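Local coordinates for methionine-binding lipoprotein MetQ (Bacillus subtilis subsp. subtilis, PDB 4GOT) that binds methionine, captured here as selenomethionine, and probably passes it to the membrane permease of the MetNPQ ABC importer, at residues S41-Y46 with N178-I183; Q61-L66 with A205-V210; G128-D133 with K144-N149. All coordinates share one frame; numbering follows the deposited sequence.

In the fold
Contacts 1 and 2 are buried near the middle of the chain, their centres about 13 Å apart, and both line the methionine pocket; they touch where Lys44 and Tyr43 pack on the Tyr65 hydroxyl. Contact 1 spans the cleft of this periplasmic-binding-protein fold, joining residues that follow strand 34-38 of one sheet to helix 179-184 beyond strand 174-177 of the other, through rings and amides. Contact 2 lies in the same lobe as strand 34-38, where strand 57-62 passes into helix 63-72 beside strand 206-211 of the same sheet. Contact 3 is a surface hairpin, about 14 Å from contact 2 by nearest atoms, held mainly by backbone bonds, with lysine and aspartate side chains along it.

Contact 1: S41-Y46 with N178-I183; sequences SDYKMY and NVNYAI. With MSE (selenomethionine), chain B.
Tyr43 has its ring covered on both faces by very different groups: the selenomethionine methyl CE lies over the ring centre, 3.4 Å above the plane, while Tyr181 comes up to the opposite face, Tyr43 CE1 to Tyr181 CE2 being 3.3 Å. The two tyrosines slide past each other in opposite directions with their planes 36° apart, an oblique pairing. At the tip, Tyr43 OH donates to Asn180 OD1 (2.7 Å), meeting a lone pair in the plane of the amide. Asn180 OD1 also takes a weak bond from the selenomethionine N, at 3.4 Å. Asn180 CG lies between its backbone N and carbonyl carbon (chi1 74°), which brings the amide over Tyr181, with ND2 above the centre of that ring. A water links Tyr181 OH to Tyr46 OH, and Glu161 binds Tyr43 N. A leucine in place of Tyr43 would probably leave Asn180 OD1 without its closer donor and open a gap between the ligand methyl and Tyr181. With one carbonyl shared by Tyr43 across the cleft and by the ligand amine, the chemistry is consistent with ligand binding and closure of the two lobes going together.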
loop_
_atom_site.group_PDB
_atom_site.type_symbol
_atom_site.label_atom_id
_atom_site.label_comp_id
_atom_site.label_asym_id
_atom_site.label_seq_id
_atom_site.Cartn_x
_atom_site.Cartn_y
_atom_site.Cartn_z
ATOM N N SER A 41 -12.118 1.647 -8.122
ATOM C CA SER A 41 -11.396 2.820 -8.691
ATOM C C SER A 41 -10.513 3.594 -7.713
ATOM O O SER A 41 -9.633 4.332 -8.141
ATOM C CB SER A 41 -12.344 3.790 -9.382
ATOM O OG SER A 41 -13.487 4.079 -8.606
ATOM N N ASP A 42 -10.765 3.497 -6.412
ATOM C CA ASP A 42 -9.846 4.145 -5.449
ATOM C C ASP A 42 -9.934 3.517 -4.077
ATOM O O ASP A 42 -10.896 2.826 -3.753
ATOM C CB ASP A 42 -10.077 5.684 -5.394
ATOM C CG ASP A 42 -11.001 6.119 -4.236
ATOM O OD1 ASP A 42 -12.223 6.010 -4.410
ATOM O OD2 ASP A 42 -10.494 6.566 -3.148
ATOM N N TYR A 43 -8.856 3.739 -3.302
ATOM C CA TYR A 43 -8.595 3.119 -2.055
ATOM C C TYR A 43 -9.775 3.237 -1.103
ATOM O O TYR A 43 -10.013 2.321 -0.311
ATOM C CB TYR A 43 -7.386 3.821 -1.386
ATOM C CG TYR A 43 -5.950 3.495 -1.814
ATOM C CD1 TYR A 43 -5.618 2.390 -2.566
ATOM C CD2 TYR A 43 -4.902 4.328 -1.383
ATOM C CE1 TYR A 43 -4.288 2.106 -2.891
ATOM C CE2 TYR A 43 -3.575 4.072 -1.700
ATOM C CZ TYR A 43 -3.270 2.956 -2.464
ATOM O OH TYR A 43 -1.967 2.709 -2.768
ATOM N N LYS A 44 -10.523 4.336 -1.157
ATOM C CA LYS A 44 -11.614 4.549 -0.188
ATOM C C LYS A 44 -12.787 3.584 -0.422
ATOM O O LYS A 44 -13.605 3.373 0.468
ATOM C CB LYS A 44 -12.103 6.009 -0.197
ATOM C CG LYS A 44 -11.168 7.055 0.419
ATOM C CD LYS A 44 -10.759 6.702 1.865
ATOM C CE LYS A 44 -10.925 7.842 2.876
ATOM N NZ LYS A 44 -10.188 9.068 2.471
HETATM N N MSE A 45 -12.863 2.999 -1.621
HETATM C CA MSE A 45 -13.950 2.094 -1.948
HETATM C C MSE A 45 -13.878 0.694 -1.308
HETATM O O MSE A 45 -14.917 0.029 -1.128
HETATM C CB MSE A 45 -14.078 1.952 -3.478
HETATM C CG MSE A 45 -14.516 3.234 -4.100
HETATM SE SE MSE A 45 -14.819 2.992 -6.026
HETATM C CE MSE A 45 -16.341 1.753 -5.941
ATOM N N TYR A 46 -12.675 0.231 -0.982
ATOM C CA TYR A 46 -12.452 -1.181 -0.657
ATOM C C TYR A 46 -13.051 -1.559 0.711
ATOM O O TYR A 46 -13.760 -2.531 0.805
ATOM C CB TYR A 46 -10.955 -1.495 -0.734
ATOM C CG TYR A 46 -10.444 -1.474 -2.161
ATOM C CD1 TYR A 46 -10.009 -0.300 -2.761
ATOM C CD2 TYR A 46 -10.432 -2.638 -2.933
ATOM C CE1 TYR A 46 -9.578 -0.291 -4.107
ATOM C CE2 TYR A 46 -10.029 -2.626 -4.267
ATOM C CZ TYR A 46 -9.591 -1.467 -4.856
ATOM O OH TYR A 46 -9.131 -1.513 -6.171
ATOM N N ASN A 178 2.802 4.984 -4.509
ATOM C CA ASN A 178 2.665 3.655 -3.901
ATOM C C ASN A 178 3.009 2.632 -4.982
ATOM O O ASN A 178 2.590 2.812 -6.123
ATOM C CB ASN A 178 1.213 3.403 -3.460
ATOM C CG ASN A 178 0.756 4.307 -2.312
ATOM O OD1 ASN A 178 0.971 3.994 -1.141
ATOM N ND2 ASN A 178 0.143 5.422 -2.642
ATOM N N VAL A 179 3.702 1.550 -4.625
ATOM C CA VAL A 179 4.097 0.535 -5.623
ATOM C C VAL A 179 2.901 0.044 -6.492
ATOM O O VAL A 179 3.042 -0.111 -7.695
ATOM C CB VAL A 179 4.812 -0.680 -4.979
ATOM C CG1 VAL A 179 5.069 -1.765 -6.045
ATOM C CG2 VAL A 179 6.095 -0.275 -4.229
ATOM N N ASN A 180 1.741 -0.218 -5.907
ATOM C CA ASN A 180 0.593 -0.701 -6.721
ATOM C C ASN A 180 0.192 0.231 -7.886
ATOM O O ASN A 180 -0.029 -0.212 -9.025
ATOM C CB ASN A 180 -0.640 -1.028 -5.863
ATOM C CG ASN A 180 -1.385 0.196 -5.348
ATOM O OD1 ASN A 180 -0.952 0.840 -4.362
ATOM N ND2 ASN A 180 -2.572 0.467 -5.933
ATOM N N TYR A 181 0.155 1.534 -7.605
ATOM C CA TYR A 181 -0.158 2.533 -8.627
ATOM C C TYR A 181 1.020 2.836 -9.510
ATOM O O TYR A 181 0.823 3.080 -10.704
ATOM C CB TYR A 181 -0.712 3.780 -7.972
ATOM C CG TYR A 181 -2.096 3.574 -7.462
ATOM C CD1 TYR A 181 -3.081 3.009 -8.293
ATOM C CD2 TYR A 181 -2.464 3.981 -6.163
ATOM C CE1 TYR A 181 -4.374 2.817 -7.832
ATOM C CE2 TYR A 181 -3.763 3.813 -5.712
ATOM C CZ TYR A 181 -4.711 3.237 -6.544
ATOM O OH TYR A 181 -6.011 3.046 -6.108
ATOM N N ALA A 182 2.260 2.705 -8.978
ATOM C CA ALA A 182 3.440 2.800 -9.840
ATOM C C ALA A 182 3.437 1.717 -10.891
ATOM O O ALA A 182 3.636 1.993 -12.056
ATOM C CB ALA A 182 4.726 2.722 -9.007
ATOM N N ILE A 183 3.259 0.455 -10.482
ATOM C CA ILE A 183 3.205 -0.683 -11.428
ATOM C C ILE A 183 1.977 -0.592 -12.366
ATOM O O ILE A 183 2.113 -0.905 -13.537
ATOM C CB ILE A 183 3.249 -2.074 -10.733
ATOM C CG1 ILE A 183 4.581 -2.257 -9.976
ATOM C CG2 ILE A 183 3.193 -3.225 -11.753
ATOM C CD1 ILE A 183 4.572 -3.495 -9.128
HETATM N N MSE B 300 -0.463 -1.128 -1.660
HETATM C CA MSE B 300 -0.234 0.188 -0.992
HETATM C C MSE B 300 1.166 0.282 -0.298
HETATM O O MSE B 300 1.478 -0.623 0.428
HETATM O OXT MSE B 300 1.981 1.235 -0.387
HETATM C CB MSE B 300 -1.323 0.389 0.073
HETATM C CG MSE B 300 -1.433 1.769 0.640
HETATM SE SE MSE B 300 -2.708 1.885 2.150
HETATM C CE MSE B 300 -4.479 1.845 1.028
HETATM O O HOH W 1 -7.685 0.914 -7.132
#

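Contact 2: Q61-L66 with A205-V210; sequences QHIPYL and ANIIAV. With MSE (selenomethionine), chain B.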
loop_
_atom_site.group_PDB
_atom_site.type_symbol
_atom_site.label_atom_id
_atom_site.label_comp_id
_atom_site.label_asym_id
_atom_site.label_seq_id
_atom_site.Cartn_x
_atom_site.Cartn_y
_atom_site.Cartn_z
ATOM N N GLN A 61 -4.593 -2.878 1.493
ATOM C CA GLN A 61 -4.131 -1.886 2.499
ATOM C C GLN A 61 -3.165 -2.459 3.490
ATOM O O GLN A 61 -2.988 -3.664 3.544
ATOM C CB GLN A 61 -5.352 -1.356 3.284
ATOM C CG GLN A 61 -5.914 -2.337 4.321
ATOM C CD GLN A 61 -7.347 -2.070 4.703
ATOM O OE1 GLN A 61 -7.702 -0.963 5.110
ATOM N NE2 GLN A 61 -8.203 -3.104 4.581
ATOM N N HIS A 62 -2.625 -1.608 4.349
ATOM C CA HIS A 62 -1.801 -2.064 5.497
ATOM C C HIS A 62 -2.569 -1.757 6.800
ATOM O O HIS A 62 -3.645 -1.176 6.760
ATOM C CB HIS A 62 -0.412 -1.402 5.502
ATOM C CG HIS A 62 -0.414 0.056 5.108
ATOM N ND1 HIS A 62 -0.969 1.063 5.889
ATOM C CD2 HIS A 62 0.104 0.672 4.018
ATOM C CE1 HIS A 62 -0.819 2.225 5.274
ATOM N NE2 HIS A 62 -0.203 2.015 4.120
ATOM N N ILE A 63 -2.030 -2.183 7.938
ATOM C CA ILE A 63 -2.725 -2.050 9.226
ATOM C C ILE A 63 -2.955 -0.554 9.593
ATOM O O ILE A 63 -4.055 -0.205 10.006
ATOM C CB ILE A 63 -2.023 -2.847 10.373
ATOM C CG1 ILE A 63 -2.157 -4.367 10.186
ATOM C CG2 ILE A 63 -2.501 -2.407 11.774
ATOM C CD1 ILE A 63 -1.049 -5.153 10.867
ATOM N N PRO A 64 -1.929 0.326 9.411
ATOM C CA PRO A 64 -2.159 1.760 9.686
ATOM C C PRO A 64 -3.315 2.332 8.839
ATOM O O PRO A 64 -4.134 3.110 9.345
ATOM C CB PRO A 64 -0.796 2.372 9.362
ATOM C CG PRO A 64 0.188 1.295 9.813
ATOM C CD PRO A 64 -0.482 0.044 9.244
ATOM N N TYR A 65 -3.426 1.907 7.586
ATOM C CA TYR A 65 -4.510 2.408 6.765
ATOM C C TYR A 65 -5.865 1.936 7.345
ATOM O O TYR A 65 -6.811 2.710 7.445
ATOM C CB TYR A 65 -4.361 1.975 5.318
ATOM C CG TYR A 65 -5.371 2.674 4.416
ATOM C CD1 TYR A 65 -6.603 2.131 4.192
ATOM C CD2 TYR A 65 -5.066 3.893 3.794
ATOM C CE1 TYR A 65 -7.545 2.773 3.406
ATOM C CE2 TYR A 65 -6.007 4.545 2.992
ATOM C CZ TYR A 65 -7.252 3.974 2.806
ATOM O OH TYR A 65 -8.197 4.561 1.975
ATOM N N LEU A 66 -5.948 0.643 7.671
ATOM C CA LEU A 66 -7.158 0.031 8.242
ATOM C C LEU A 66 -7.572 0.732 9.543
ATOM O O LEU A 66 -8.739 1.084 9.718
ATOM C CB LEU A 66 -6.961 -1.492 8.481
ATOM C CG LEU A 66 -8.203 -2.186 9.118
ATOM C CD1 LEU A 66 -9.469 -2.071 8.227
ATOM C CD2 LEU A 66 -7.872 -3.637 9.458
ATOM N N ALA A 205 3.189 -3.732 5.784
ATOM C CA ALA A 205 2.788 -4.910 5.039
ATOM C C ALA A 205 1.303 -4.824 4.676
ATOM O O ALA A 205 0.457 -4.407 5.493
ATOM C CB ALA A 205 3.056 -6.174 5.839
ATOM N N ASN A 206 0.981 -5.248 3.470
ATOM C CA ASN A 206 -0.406 -5.285 3.024
ATOM C C ASN A 206 -1.073 -6.582 3.514
ATOM O O ASN A 206 -0.434 -7.625 3.597
ATOM C CB ASN A 206 -0.473 -5.242 1.489
ATOM C CG ASN A 206 -0.215 -3.848 0.913
ATOM O OD1 ASN A 206 -0.813 -3.499 -0.067
ATOM N ND2 ASN A 206 0.673 -3.037 1.552
ATOM N N ILE A 207 -2.368 -6.506 3.776
ATOM C CA ILE A 207 -3.087 -7.521 4.502
ATOM C C ILE A 207 -4.374 -7.906 3.768
ATOM O O ILE A 207 -4.864 -7.179 2.862
ATOM C CB ILE A 207 -3.453 -7.044 5.941
ATOM C CG1 ILE A 207 -4.475 -5.901 5.915
ATOM C CG2 ILE A 207 -2.175 -6.727 6.748
ATOM C CD1 ILE A 207 -5.183 -5.506 7.207
ATOM N N ILE A 208 -4.892 -9.054 4.189
ATOM C CA ILE A 208 -6.255 -9.430 3.952
ATOM C C ILE A 208 -7.096 -8.923 5.122
ATOM O O ILE A 208 -6.783 -9.180 6.273
ATOM C CB ILE A 208 -6.396 -10.946 3.741
ATOM C CG1 ILE A 208 -5.563 -11.378 2.522
ATOM C CG2 ILE A 208 -7.868 -11.303 3.609
ATOM C CD1 ILE A 208 -6.106 -10.954 1.149
ATOM N N ALA A 209 -8.118 -8.140 4.806
ATOM C CA ALA A 209 -9.104 -7.687 5.804
ATOM C C ALA A 209 -10.467 -8.336 5.537
ATOM O O ALA A 209 -10.852 -8.539 4.357
ATOM C CB ALA A 209 -9.217 -6.166 5.811
ATOM N N VAL A 210 -11.159 -8.660 6.637
ATOM C CA VAL A 210 -12.483 -9.274 6.632
ATOM C C VAL A 210 -13.349 -8.550 7.662
ATOM O O VAL A 210 -12.853 -7.716 8.431
ATOM C CB VAL A 210 -12.390 -10.813 6.903
ATOM C CG1 VAL A 210 -11.541 -11.520 5.812
ATOM C CG2 VAL A 210 -11.816 -11.098 8.309
HETATM N N MSE B 300 -0.463 -1.128 -1.660
HETATM C CA MSE B 300 -0.234 0.188 -0.992
HETATM C C MSE B 300 1.166 0.282 -0.298
HETATM O O MSE B 300 1.478 -0.623 0.428
HETATM O OXT MSE B 300 1.981 1.235 -0.387
HETATM C CB MSE B 300 -1.323 0.389 0.073
HETATM C CG MSE B 300 -1.433 1.769 0.640
HETATM SE SE MSE B 300 -2.708 1.885 2.150
HETATM C CE MSE B 300 -4.479 1.845 1.028
HETATM O O HOH W 2 -6.707 -5.209 2.669
HETATM O O HOH W 3 0.483 -3.455 8.020
#
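Gln61 and Ile207 are joined through the backbone: Ile207 N donates to Gln61 O at 2.9 Å, the single direct hydrogen bond between the segments. CA-H...O contacts lie beside it, Asn206 CA to Gln61 O at 3.1 Å and His62 CA to Ala205 O at 3.3 Å. Two waters add bridges, one from Gln61 NE2 to Ile207 O, the other from Ile63 N to Ala205 O.

The apolar part centres on Ile207. Its CD1 meets Leu66 CD2 at 4.0 Å and its CG2 faces Ile63 CG1, both neighbours crossing it at about a right angle.

Polar and ring contacts hold the bound selenomethionine. Asn206 has CG anti to the carbonyl carbon (chi1 -76°), which sends its amide to the ligand, and both ends are used: OD1 accepts from the ligand N (2.9 Å), and ND2 donates to the ligand O (2.8 Å, 167° at the hydrogen). His17 also binds OD1. Selenium lies over one face of His62, displaced toward the rim, with NE2 to SE 3.2 Å. The imidazole is fixed at both nitrogens, since ND1 caps the helix by accepting from Tyr65 N (3.1 Å) and NE2 bonds to Glu116. Tyr65 lays its ring face over the ligand methyl CE.

Strand 206-211 runs between strands 57-62 and 78-86, bonded to both, while helix 63-72 starts directly at His62. Helix 44-51 closes in beside them, Asn47 touching Leu66 and binding Gln61 OE1, and Leu50 resting on Ala209.

Contact 3: G128-D133 with K144-N149; sequences GLITLD and KDIKKN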
loop_
_atom_site.group_PDB
_atom_site.type_symbol
_atom_site.label_atom_id
_atom_site.label_comp_id
_atom_site.label_asym_id
_atom_site.label_seq_id
_atom_site.Cartn_x
_atom_site.Cartn_y
_atom_site.Cartn_z
ATOM N N GLY A 128 17.726 13.018 5.295
ATOM C CA GLY A 128 18.339 14.202 5.912
ATOM C C GLY A 128 17.751 15.544 5.465
ATOM O O GLY A 128 18.331 16.576 5.712
ATOM N N LEU A 129 16.589 15.546 4.812
ATOM C CA LEU A 129 15.980 16.797 4.369
ATOM C C LEU A 129 15.188 17.508 5.473
ATOM O O LEU A 129 15.132 18.718 5.448
ATOM C CB LEU A 129 15.049 16.561 3.179
ATOM C CG LEU A 129 15.626 15.937 1.908
ATOM C CD1 LEU A 129 14.515 15.840 0.878
ATOM C CD2 LEU A 129 16.792 16.749 1.386
ATOM N N ILE A 130 14.535 16.760 6.379
ATOM C CA ILE A 130 13.724 17.314 7.485
ATOM C C ILE A 130 14.002 16.575 8.790
ATOM O O ILE A 130 14.603 15.499 8.780
ATOM C CB ILE A 130 12.198 17.252 7.202
ATOM C CG1 ILE A 130 11.694 15.803 7.100
ATOM C CG2 ILE A 130 11.861 18.045 5.953
ATOM C CD1 ILE A 130 10.177 15.677 7.066
ATOM N N THR A 131 13.607 17.163 9.915
ATOM C CA THR A 131 13.570 16.420 11.180
ATOM C C THR A 131 12.113 16.463 11.669
ATOM O O THR A 131 11.397 17.456 11.450
ATOM C CB THR A 131 14.515 16.948 12.272
ATOM O OG1 THR A 131 14.031 18.207 12.704
ATOM C CG2 THR A 131 15.973 17.117 11.799
ATOM N N LEU A 132 11.673 15.343 12.260
ATOM C CA LEU A 132 10.345 15.202 12.845
ATOM C C LEU A 132 10.482 15.223 14.363
ATOM O O LEU A 132 11.524 14.807 14.905
ATOM C CB LEU A 132 9.670 13.903 12.379
ATOM C CG LEU A 132 9.194 13.834 10.924
ATOM C CD1 LEU A 132 8.888 12.383 10.583
ATOM C CD2 LEU A 132 7.980 14.723 10.644
ATOM N N ASP A 133 9.463 15.759 15.039
ATOM C CA ASP A 133 9.368 15.727 16.516
ATOM C C ASP A 133 9.553 14.284 17.074
ATOM O O ASP A 133 8.735 13.401 16.829
ATOM C CB ASP A 133 7.995 16.285 16.920
ATOM C CG ASP A 133 7.805 16.390 18.437
ATOM O OD1 ASP A 133 8.716 16.093 19.237
ATOM O OD2 ASP A 133 6.702 16.795 18.840
ATOM N N LYS A 144 2.312 18.875 10.647
ATOM C CA LYS A 144 2.402 19.662 11.898
ATOM C C LYS A 144 3.620 19.261 12.741
ATOM O O LYS A 144 4.048 20.024 13.566
ATOM C CB LYS A 144 1.145 19.482 12.770
ATOM C CG LYS A 144 -0.040 20.363 12.384
ATOM C CD LYS A 144 -1.277 20.057 13.224
ATOM C CE LYS A 144 -2.531 20.709 12.643
ATOM N NZ LYS A 144 -3.784 20.315 13.359
ATOM N N ASP A 145 4.174 18.069 12.524
ATOM C CA ASP A 145 5.255 17.534 13.365
ATOM C C ASP A 145 6.678 17.798 12.841
ATOM O O ASP A 145 7.645 17.425 13.500
ATOM C CB ASP A 145 5.028 16.034 13.607
ATOM C CG ASP A 145 3.750 15.754 14.396
ATOM O OD1 ASP A 145 3.585 16.372 15.477
ATOM O OD2 ASP A 145 2.930 14.892 13.973
ATOM N N ILE A 146 6.802 18.457 11.682
ATOM C CA ILE A 146 8.119 18.890 11.174
ATOM C C ILE A 146 8.799 19.899 12.137
ATOM O O ILE A 146 8.251 20.943 12.466
ATOM C CB ILE A 146 8.056 19.442 9.719
ATOM C CG1 ILE A 146 7.639 18.328 8.738
ATOM C CG2 ILE A 146 9.412 20.021 9.311
ATOM C CD1 ILE A 146 7.226 18.789 7.332
ATOM N N LYS A 147 9.986 19.556 12.615
ATOM C CA LYS A 147 10.749 20.465 13.476
ATOM C C LYS A 147 11.699 21.318 12.654
ATOM O O LYS A 147 11.708 22.522 12.823
ATOM C CB LYS A 147 11.506 19.704 14.559
ATOM C CG LYS A 147 10.590 19.235 15.665
ATOM C CD LYS A 147 10.290 20.335 16.679
ATOM C CE LYS A 147 8.878 20.193 17.241
ATOM N NZ LYS A 147 8.844 20.495 18.694
ATOM N N LYS A 148 12.490 20.686 11.784
ATOM C CA LYS A 148 13.474 21.383 10.950
ATOM C C LYS A 148 13.213 21.086 9.491
ATOM O O LYS A 148 12.871 19.960 9.145
ATOM C CB LYS A 148 14.885 20.942 11.271
ATOM C CG LYS A 148 15.300 21.165 12.713
ATOM C CD LYS A 148 16.799 21.341 12.795
ATOM C CE LYS A 148 17.275 21.357 14.234
ATOM N NZ LYS A 148 18.538 22.146 14.383
ATOM N N ASN A 149 13.396 22.114 8.660
ATOM C CA ASN A 149 13.148 22.088 7.215
ATOM C C ASN A 149 14.152 23.023 6.531
ATOM O O ASN A 149 13.764 24.062 6.013
ATOM C CB ASN A 149 11.696 22.558 6.942
ATOM C CG ASN A 149 11.292 22.442 5.484
ATOM O OD1 ASN A 149 12.043 21.938 4.659
ATOM N ND2 ASN A 149 10.100 22.888 5.169
HETATM O O HOH W 4 14.404 21.040 4.203
HETATM O O HOH W 5 4.980 18.124 16.721
#
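Thr131 lays its hydroxyl against the base of Lys148, OG1 to CB 3.2 Å, at a classic beta bulge in a two-stranded antiparallel hairpin. OG1 sits between the backbone N and the carbonyl carbon (chi1 69°), where it also takes a weak bond from Lys148 N. The bulge is plain in the backbone: Thr131 O accepts from Lys147 N at 2.8 Å and, weakly, from Lys148 N at 3.4 Å, so two residues stand opposite one. Thr131 N returns a bond to Lys148 O, and past the bulge Asp133 N donates to Asp145 O at 2.9 Å.

One side of the hairpin is apolar. Ile146 CG1 meets Ile130 CD1 at 4.0 Å, the two side chains crossing at about a right angle, and also touches Leu132 CD2; Ile130 and Leu132 go on to pack against Leu124 and Leu121 of helix 117-126. Lys147, bent along its length, runs beside Asp133 in the same direction, but Lys147 NZ stays 4.3 Å from Asp133 OD2, beyond a salt bridge. Lys135 N binds Asp133 OD1 and Thr142 N binds Asp145 OD2. Between the two carboxylates one water donates to Asp133 OD2 at 3.0 Å and to Asp145 OD1 at 2.6 Å.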